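Local coordinates for protein glucuronoarabinoxylan endo-1,4-beta-xylanase (Clostridium papyrosolvens, PDB 4FMV) that acts as a family 30 glycoside hydrolase, an endoxylanase whose catalytic (beta/alpha)8-barrel part cleaves beta-1,4 linkages within xylan chains, at residues A[216-219]-A[220-224]; A[192-195]-A[196-200]; A[242-245]-A[246-249]; A[204-207]-A[208-211]. All coordinates share one frame; numbering follows the deposited sequence.

Contact 1. Residues A[216-219]-A[220-224]; sequences YPLY and QQKSA
Q220 N, Q221 N and K222 N donate in turn to Y216 O, P217 O and L218 O, the i to i+4 bonds of a short alpha helix. This helix, 217-221, lies between strands 201-205 and 227-232 of the (beta/alpha)8 barrel. The first bond is close to straight, 3.1 Å from Q220 N to Y216 O with 169° at the hydrogen; K222 is where the chain departs from helical angles. Y219 carries most of the side-chain contact. With its CG anti to the backbone N (chi1 166°), its ring swings round so that S223 CB settles over one face, off centre, in a CH-pi contact 3.8 Å from the ring centroid. Q220 meets the same ring at its edge: NE2 lies in the ring plane, 3.6 Å from Y219 CD2, with the amide turned 85° to the ring. That NE2 also donates to a water at 2.9 Å, which accepts from Y216 N as well and so ties the glutamine to the N-cap residue. Elsewhere on the helix, L218 CD1 comes within 3.5 Å of Q221 NE2 and also lies against K222 CG. Helix 183-190 covers Y216, L218 and Y219, and Y216 OH is hydrogen-bonded to D187 and S186. Just past the helix the chain is clipped back on itself by S223 OG, which donates to Q220 O at 2.8 Å.

Contact 2. Residues A[192-195]-A[196-200]; sequences DATA and LDNMD
L196 N donates to D192 O at 2.9 Å, opening the short helix 193-198, whose N-terminus is capped by the aspartate itself. D192 OD2 turns inward and takes the N-H of A195 at 2.8 Å on its anti lone pair, nearly straight at 173°, a classic N-cap. D197 N and N198 N follow with bonds to A193 O and T194 O, and N198 N adds a weak second one to A195 O. Around these bonds the CB atoms sit close to carbonyls of the first turn. L196 CB rests 3.2 Å from D192 O, while D197 CB lies 3.3 Å from T194 O. On another side T194 and N198 run alongside each other and point the same way, with T194 CG2 4.1 Å from N198 ND2. One layer further out, K163 makes a salt bridge to D192 OD1, so both carboxylate oxygens are held; the lysine and the helix N-terminus would probably both stabilise its negative charge. N198 ND2 donates to M162 O, and A195 and M199 pack on helices 155-164 and 183-190, so the little helix sits against two larger ones of the alpha/beta barrel. D200 OD2 then accepts from V173 N at the start of strand 172-178. At the C-terminal end, K226 NZ reaches both L196 O and M199 O, while M199 N closes a tight turn with its own bond to L196 O at 3.2 Å.

Contact 3. Residues A[242-245]-A[246-249]; sequences NIMN and MSKE
S247 grips I243 O twice, through its N at 2.9 Å and through its OG, the two donors arriving from opposite faces of the carbonyl plane. A chi1 of -69° sets OG beside the serine's own backbone N, and from there it folds back onto the preceding turn instead of pointing outward. M244 bends at chi2 and chi3, bringing its CE to 4.1 Å from S247 OG. The two methionines are built differently: M246 runs out extended, its CB 3.3 Å from N242 O and its thioether leading away from 242-245. All of this happens on helix 240-255, which joins strands 227-232 and 261-266 in the (beta/alpha)8 barrel; I243, M246 and S247 share V286 of the neighbouring helix 282-291. The two asparagines reach toward each other along the helix, N245 ND2 giving N242 OD1 a weak bond at 3.4 Å, while N242 ND2 is taken by D237. K248 sends its amino end away from the preceding turn, where NZ forms a salt bridge with D252 and a cation-pi contact with Y312. E249 pairs OE1 with K233 NZ and OE2 with Y262 OH.

Contact 4. Residues A[204-207]-A[208-211]; sequences CHFY and GTSV
T209 crosses the ring of F206 at a slant where strand 201-205 of the (beta/alpha)8 barrel runs out into the loop toward helix 217-221, on the C-terminal rim where enzymes of this fold have their active sites. Van der Waals contact comes first: T209 OG1 lies 3.7 Å from F206 CD1 and 3.5 Å from F206 CA, and T209 CB is 3.9 Å from the same CD1. With chi1 at -52° the hydroxyl of T209 stands beside its own backbone N, which directs it at the start of the turn, and it makes a weak hydrogen bond to Q180 O. Beyond the two segments, the F206 ring packs on M230, M214 and helix 240-255. Backbone shape accounts for the sharp change of direction. G208 takes a phi of 86°, in the left-handed region, where a beta carbon would run into Y207 O. Hydrogen bonds from outside hold the polar groups here. H205 is fixed through both ring nitrogens, ND1 to E143 and NE2 to E177, which sets the rotation of the imidazole. Y207 OH bonds to E232, while the backbone carbonyl Y207 O accepts from Q180 NE2 and F206 O from K233 NZ. Bridging by solvent comes last: a water lies between F206 O and T209 O. That water stands suspiciously near T209 O, so which bonds it makes is doubtful; its oxygen is 3.1 Å from F206 O.

Overall arrangement
Along the chain the order is contact 2, contact 4, contact 1, contact 3, all within the barrel. Helix 193-198 leads into strand 201-205, whose end carries contact 4; helix 217-221 holds contact 1, and strand 227-232 then leads to helix 240-255 of contact 3. Contacts 1 and 2 have centres 13 Å apart and meet where K222 O lies 3.9 Å from L196 CD1. Contacts 3 and 4, also 13 Å apart between centres, touch through E249 and F206 and through K248 and V211. Contacts 2 and 3, by contrast, lie on opposite sides of the chain's centre, about 34 Å between centres. The four local turns therefore form two touching pairs, with strand 201-205 running between helix 193-198 and the loop of contact 4.

Contact 1. Residues A[216-219]-A[220-224]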
loop_
_atom_site.group_PDB
_atom_site.type_symbol
_atom_site.label_atom_id
_atom_site.label_comp_id
_atom_site.label_asym_id
_atom_site.label_seq_id
_atom_site.Cartn_x
_atom_site.Cartn_y
_atom_site.Cartn_z
ATOM N N TYR A 216 12.333 5.976 8.192
ATOM C CA TYR A 216 13.310 6.344 7.167
ATOM C C TYR A 216 13.671 7.810 7.348
ATOM O O TYR A 216 13.108 8.647 6.681
ATOM C CB TYR A 216 12.718 6.118 5.761
ATOM C CG TYR A 216 13.714 6.081 4.620
ATOM C CD1 TYR A 216 15.082 6.314 4.828
ATOM C CD2 TYR A 216 13.286 5.830 3.330
ATOM C CE1 TYR A 216 15.988 6.277 3.761
ATOM C CE2 TYR A 216 14.182 5.796 2.260
ATOM C CZ TYR A 216 15.520 6.017 2.479
ATOM O OH TYR A 216 16.380 5.963 1.398
ATOM N N PRO A 217 14.586 8.124 8.277
ATOM C CA PRO A 217 14.922 9.535 8.525
ATOM C C PRO A 217 15.292 10.334 7.272
ATOM O O PRO A 217 14.861 11.485 7.127
ATOM C CB PRO A 217 16.132 9.440 9.452
ATOM C CG PRO A 217 15.885 8.173 10.217
ATOM C CD PRO A 217 15.261 7.222 9.228
ATOM N N LEU A 218 16.097 9.772 6.381
ATOM C CA LEU A 218 16.507 10.554 5.210
ATOM C C LEU A 218 15.296 10.935 4.343
ATOM O O LEU A 218 15.174 12.071 3.877
ATOM C CB LEU A 218 17.527 9.793 4.367
ATOM C CG LEU A 218 18.030 10.579 3.162
ATOM C CD1 LEU A 218 18.627 11.915 3.604
ATOM C CD2 LEU A 218 19.056 9.770 2.376
ATOM N N TYR A 219 14.385 9.995 4.144
ATOM C CA TYR A 219 13.171 10.327 3.402
ATOM C C TYR A 219 12.403 11.439 4.099
ATOM O O TYR A 219 11.968 12.391 3.450
ATOM C CB TYR A 219 12.242 9.120 3.219
ATOM C CG TYR A 219 10.868 9.568 2.757
ATOM C CD1 TYR A 219 10.629 9.860 1.414
ATOM C CD2 TYR A 219 9.824 9.732 3.664
ATOM C CE1 TYR A 219 9.384 10.289 0.986
ATOM C CE2 TYR A 219 8.562 10.160 3.247
ATOM C CZ TYR A 219 8.362 10.441 1.912
ATOM O OH TYR A 219 7.141 10.878 1.486
ATOM N N GLN A 220 12.215 11.324 5.416
ATOM C CA GLN A 220 11.487 12.366 6.148
ATOM C C GLN A 220 12.106 13.737 5.932
ATOM O O GLN A 220 11.401 14.721 5.737
ATOM C CB GLN A 220 11.400 12.057 7.654
ATOM C CG GLN A 220 10.527 10.843 7.960
ATOM C CD GLN A 220 9.106 10.986 7.410
ATOM O OE1 GLN A 220 8.546 12.095 7.353
ATOM N NE2 GLN A 220 8.515 9.867 7.021
ATOM N N GLN A 221 13.426 13.817 5.955
ATOM C CA GLN A 221 14.048 15.121 5.785
ATOM C C GLN A 221 13.897 15.611 4.335
ATOM O O GLN A 221 13.888 16.808 4.076
ATOM C CB GLN A 221 15.498 15.094 6.269
ATOM C CG GLN A 221 16.538 14.865 5.203
ATOM C CD GLN A 221 17.940 15.233 5.694
ATOM O OE1 GLN A 221 18.122 15.590 6.863
ATOM N NE2 GLN A 221 18.932 15.150 4.804
ATOM N N LYS A 222 13.773 14.662 3.408
ATOM C CA LYS A 222 13.592 14.904 1.968
ATOM C C LYS A 222 12.133 14.840 1.475
ATOM O O LYS A 222 11.895 14.769 0.273
ATOM C CB LYS A 222 14.484 13.979 1.106
ATOM C CG LYS A 222 15.991 13.966 1.445
ATOM C CD LYS A 222 16.716 15.245 1.082
ATOM C CE LYS A 222 18.233 15.027 1.125
ATOM N NZ LYS A 222 19.050 16.263 0.832
ATOM N N SER A 223 11.176 14.737 2.390
ATOM C CA SER A 223 9.809 14.351 2.037
ATOM C C SER A 223 8.874 15.445 1.505
ATOM O O SER A 223 7.705 15.164 1.234
ATOM C CB SER A 223 9.127 13.711 3.244
ATOM O OG SER A 223 9.001 14.657 4.302
ATOM N N ALA A 224 9.341 16.681 1.385
ATOM C CA ALA A 224 8.447 17.741 0.914
ATOM C C ALA A 224 7.937 17.450 -0.509
ATOM O O ALA A 224 8.727 17.340 -1.457
ATOM C CB ALA A 224 9.160 19.087 0.953
HETATM O O HOH W 1 9.603 7.309 7.911
#

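Contact 2. Residues A[192-195]-A[196-200]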
loop_
_atom_site.group_PDB
_atom_site.type_symbol
_atom_site.label_atom_id
_atom_site.label_comp_id
_atom_site.label_asym_id
_atom_site.label_seq_id
_atom_site.Cartn_x
_atom_site.Cartn_y
_atom_site.Cartn_z
ATOM N N ASP A 192 20.086 13.001 -4.481
ATOM C CA ASP A 192 20.344 13.701 -5.726
ATOM C C ASP A 192 19.161 14.595 -5.983
ATOM O O ASP A 192 18.022 14.125 -6.023
ATOM C CB ASP A 192 20.553 12.731 -6.890
ATOM C CG ASP A 192 20.869 13.452 -8.203
ATOM O OD1 ASP A 192 22.053 13.718 -8.463
ATOM O OD2 ASP A 192 19.931 13.760 -8.972
ATOM N N ALA A 193 19.432 15.877 -6.161
ATOM C CA ALA A 193 18.375 16.868 -6.353
ATOM C C ALA A 193 17.495 16.599 -7.584
ATOM O O ALA A 193 16.268 16.752 -7.531
ATOM C CB ALA A 193 18.979 18.294 -6.396
ATOM N N THR A 194 18.121 16.205 -8.687
ATOM C CA THR A 194 17.394 15.898 -9.916
ATOM C C THR A 194 16.557 14.630 -9.780
ATOM O O THR A 194 15.366 14.617 -10.104
ATOM C CB THR A 194 18.356 15.763 -11.135
ATOM O OG1 THR A 194 19.110 16.970 -11.293
ATOM C CG2 THR A 194 17.577 15.518 -12.401
ATOM N N ALA A 195 17.172 13.550 -9.317
ATOM C CA ALA A 195 16.439 12.304 -9.089
ATOM C C ALA A 195 15.260 12.523 -8.137
ATOM O O ALA A 195 14.149 12.045 -8.379
ATOM C CB ALA A 195 17.372 11.239 -8.539
ATOM N N LEU A 196 15.509 13.244 -7.047
ATOM C CA LEU A 196 14.474 13.515 -6.064
ATOM C C LEU A 196 13.293 14.256 -6.710
ATOM O O LEU A 196 12.135 13.956 -6.425
ATOM C CB LEU A 196 15.052 14.319 -4.900
ATOM C CG LEU A 196 14.092 14.731 -3.771
ATOM C CD1 LEU A 196 13.362 13.530 -3.159
ATOM C CD2 LEU A 196 14.862 15.511 -2.708
ATOM N N ASP A 197 13.600 15.215 -7.580
ATOM C CA ASP A 197 12.585 15.967 -8.319
ATOM C C ASP A 197 11.742 15.046 -9.182
ATOM O O ASP A 197 10.531 15.270 -9.374
ATOM C CB ASP A 197 13.234 17.007 -9.229
ATOM C CG ASP A 197 13.323 18.363 -8.583
ATOM O OD1 ASP A 197 12.598 18.589 -7.592
ATOM O OD2 ASP A 197 14.112 19.205 -9.062
ATOM N N ASN A 198 12.397 14.029 -9.736
ATOM C CA ASN A 198 11.732 13.102 -10.640
ATOM C C ASN A 198 10.996 11.964 -9.926
ATOM O O ASN A 198 10.323 11.179 -10.575
ATOM C CB ASN A 198 12.718 12.555 -11.685
ATOM C CG ASN A 198 13.132 13.608 -12.686
ATOM O OD1 ASN A 198 12.456 14.635 -12.834
ATOM N ND2 ASN A 198 14.251 13.374 -13.374
ATOM N N MET A 199 11.136 11.891 -8.599
ATOM C CA MET A 199 10.420 10.921 -7.768
ATOM C C MET A 199 9.237 11.549 -7.058
ATOM O O MET A 199 9.398 12.523 -6.334
ATOM C CB MET A 199 11.329 10.332 -6.698
ATOM C CG MET A 199 10.640 9.254 -5.883
ATOM S SD MET A 199 11.470 8.901 -4.319
ATOM C CE MET A 199 10.794 10.236 -3.323
ATOM N N ASP A 200 8.039 11.077 -7.375
ATOM C CA ASP A 200 6.832 11.387 -6.614
ATOM C C ASP A 200 6.462 10.518 -5.415
ATOM O O ASP A 200 6.014 11.029 -4.386
ATOM C CB ASP A 200 5.677 11.583 -7.580
ATOM C CG ASP A 200 6.055 12.546 -8.679
ATOM O OD1 ASP A 200 6.049 13.764 -8.407
ATOM O OD2 ASP A 200 6.410 12.079 -9.783
#

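Contact 3. Residues A[242-245]-A[246-249]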
loop_
_atom_site.group_PDB
_atom_site.type_symbol
_atom_site.label_atom_id
_atom_site.label_comp_id
_atom_site.label_asym_id
_atom_site.label_seq_id
_atom_site.Cartn_x
_atom_site.Cartn_y
_atom_site.Cartn_z
ATOM N N ASN A 242 -1.284 -15.085 11.856
ATOM C CA ASN A 242 -1.134 -14.213 10.685
ATOM C C ASN A 242 -2.118 -13.052 10.625
ATOM O O ASN A 242 -1.781 -11.996 10.122
ATOM C CB ASN A 242 -1.177 -15.011 9.384
ATOM C CG ASN A 242 0.151 -15.680 9.088
ATOM O OD1 ASN A 242 1.209 -15.076 9.283
ATOM N ND2 ASN A 242 0.111 -16.933 8.644
ATOM N N ILE A 243 -3.333 -13.261 11.127
ATOM C CA ILE A 243 -4.268 -12.170 11.324
ATOM C C ILE A 243 -3.617 -11.101 12.221
ATOM O O ILE A 243 -3.677 -9.911 11.922
ATOM C CB ILE A 243 -5.611 -12.675 11.943
ATOM C CG1 ILE A 243 -6.298 -13.665 10.990
ATOM C CG2 ILE A 243 -6.554 -11.521 12.200
ATOM C CD1 ILE A 243 -6.337 -13.193 9.556
ATOM N N MET A 244 -3.002 -11.528 13.326
ATOM C CA MET A 244 -2.323 -10.592 14.235
ATOM C C MET A 244 -1.033 -10.014 13.640
ATOM O O MET A 244 -0.745 -8.824 13.792
ATOM C CB MET A 244 -2.011 -11.271 15.563
ATOM C CG MET A 244 -3.257 -11.661 16.359
ATOM S SD MET A 244 -4.185 -10.189 16.818
ATOM C CE MET A 244 -5.490 -10.146 15.586
ATOM N N ASN A 245 -0.252 -10.857 12.973
ATOM C CA ASN A 245 0.954 -10.382 12.311
ATOM C C ASN A 245 0.628 -9.286 11.328
ATOM O O ASN A 245 1.358 -8.308 11.233
ATOM C CB ASN A 245 1.648 -11.508 11.558
ATOM C CG ASN A 245 2.367 -12.451 12.479
ATOM O OD1 ASN A 245 2.768 -12.073 13.581
ATOM N ND2 ASN A 245 2.541 -13.692 12.035
ATOM N N MET A 246 -0.460 -9.477 10.582
ATOM C CA MET A 246 -0.860 -8.527 9.537
ATOM C C MET A 246 -1.455 -7.258 10.142
ATOM O O MET A 246 -1.106 -6.167 9.718
ATOM C CB MET A 246 -1.833 -9.160 8.532
ATOM C CG MET A 246 -2.389 -8.196 7.491
ATOM S SD MET A 246 -3.549 -8.996 6.346
ATOM C CE MET A 246 -4.106 -7.567 5.409
ATOM N N SER A 247 -2.326 -7.412 11.139
ATOM C CA SER A 247 -2.892 -6.262 11.869
ATOM C C SER A 247 -1.754 -5.395 12.376
ATOM O O SER A 247 -1.716 -4.192 12.127
ATOM C CB SER A 247 -3.731 -6.729 13.067
ATOM O OG SER A 247 -4.940 -7.381 12.658
ATOM N N LYS A 248 -0.824 -6.019 13.101
ATOM C CA LYS A 248 0.274 -5.292 13.727
ATOM C C LYS A 248 1.195 -4.594 12.714
ATOM O O LYS A 248 1.608 -3.468 12.930
ATOM C CB LYS A 248 1.071 -6.212 14.643
ATOM C CG LYS A 248 2.446 -5.634 15.050
ATOM C CD LYS A 248 2.467 -5.034 16.428
ATOM C CE LYS A 248 3.869 -5.173 17.060
ATOM N NZ LYS A 248 5.005 -4.651 16.221
ATOM N N GLU A 249 1.534 -5.257 11.616
ATOM C CA GLU A 249 2.385 -4.623 10.609
ATOM C C GLU A 249 1.760 -3.380 9.959
ATOM O O GLU A 249 2.447 -2.377 9.700
ATOM C CB GLU A 249 2.771 -5.619 9.523
ATOM C CG GLU A 249 3.732 -5.021 8.508
ATOM C CD GLU A 249 4.260 -6.080 7.580
ATOM O OE1 GLU A 249 5.084 -6.908 8.014
ATOM O OE2 GLU A 249 3.835 -6.098 6.426
#

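Contact 4. Residues A[204-207]-A[208-211]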
loop_
_atom_site.group_PDB
_atom_site.type_symbol
_atom_site.label_atom_id
_atom_site.label_comp_id
_atom_site.label_asym_id
_atom_site.label_seq_id
_atom_site.Cartn_x
_atom_site.Cartn_y
_atom_site.Cartn_z
ATOM N N CYS A 204 8.057 0.859 -1.349
ATOM C CA CYS A 204 8.887 -0.155 -0.718
ATOM C C CYS A 204 8.045 -1.390 -0.412
ATOM O O CYS A 204 6.823 -1.295 -0.270
ATOM C CB CYS A 204 9.469 0.378 0.590
ATOM S SG CYS A 204 8.228 0.737 1.871
ATOM N N HIS A 205 8.703 -2.542 -0.296
ATOM C CA HIS A 205 8.036 -3.756 0.160
ATOM C C HIS A 205 8.601 -4.180 1.510
ATOM O O HIS A 205 9.713 -3.811 1.884
ATOM C CB HIS A 205 8.199 -4.901 -0.851
ATOM C CG HIS A 205 7.676 -4.579 -2.214
ATOM N ND1 HIS A 205 7.819 -5.436 -3.287
ATOM C CD2 HIS A 205 7.021 -3.494 -2.685
ATOM C CE1 HIS A 205 7.259 -4.897 -4.352
ATOM N NE2 HIS A 205 6.771 -3.711 -4.015
ATOM N N PHE A 206 7.764 -4.916 2.230
ATOM C CA PHE A 206 7.947 -5.434 3.597
ATOM C C PHE A 206 8.488 -6.863 3.805
ATOM O O PHE A 206 8.144 -7.498 4.817
ATOM C CB PHE A 206 6.810 -5.084 4.562
ATOM C CG PHE A 206 6.846 -3.659 5.074
ATOM C CD1 PHE A 206 7.816 -2.751 4.632
ATOM C CD2 PHE A 206 5.908 -3.233 6.022
ATOM C CE1 PHE A 206 7.848 -1.431 5.115
ATOM C CE2 PHE A 206 5.927 -1.911 6.519
ATOM C CZ PHE A 206 6.901 -1.011 6.061
ATOM N N TYR A 207 9.126 -7.478 2.817
ATOM C CA TYR A 207 9.434 -8.863 3.047
ATOM C C TYR A 207 10.749 -8.919 3.811
ATOM O O TYR A 207 11.837 -8.869 3.237
ATOM C CB TYR A 207 9.640 -9.521 1.674
ATOM C CG TYR A 207 8.359 -9.556 0.864
ATOM C CD1 TYR A 207 7.295 -10.360 1.265
ATOM C CD2 TYR A 207 8.204 -8.779 -0.267
ATOM C CE1 TYR A 207 6.121 -10.392 0.559
ATOM C CE2 TYR A 207 7.012 -8.800 -0.978
ATOM C CZ TYR A 207 5.986 -9.608 -0.562
ATOM O OH TYR A 207 4.804 -9.649 -1.263
ATOM N N GLY A 208 10.613 -9.190 5.113
ATOM C CA GLY A 208 11.726 -9.220 6.049
ATOM C C GLY A 208 12.146 -7.902 6.700
ATOM O O GLY A 208 13.183 -7.846 7.363
ATOM N N THR A 209 11.357 -6.843 6.540
ATOM C CA THR A 209 11.698 -5.533 7.120
ATOM C C THR A 209 11.361 -5.486 8.605
ATOM O O THR A 209 10.197 -5.648 8.970
ATOM C CB THR A 209 10.887 -4.399 6.425
ATOM O OG1 THR A 209 11.038 -4.496 5.005
ATOM C CG2 THR A 209 11.344 -3.001 6.905
ATOM N N SER A 210 12.356 -5.239 9.465
ATOM C CA SER A 210 12.092 -5.128 10.894
ATOM C C SER A 210 11.397 -3.799 11.187
ATOM O O SER A 210 11.498 -2.850 10.402
ATOM C CB SER A 210 13.385 -5.258 11.713
ATOM O OG SER A 210 14.310 -4.248 11.359
ATOM N N VAL A 211 10.686 -3.732 12.308
ATOM C CA VAL A 211 9.950 -2.521 12.677
ATOM C C VAL A 211 10.832 -1.251 12.672
ATOM O O VAL A 211 10.444 -0.224 12.101
ATOM C CB VAL A 211 9.226 -2.715 14.017
ATOM C CG1 VAL A 211 8.412 -1.478 14.390
ATOM C CG2 VAL A 211 8.320 -3.952 13.915
HETATM O O HOH W 2 8.232 -6.675 7.810
#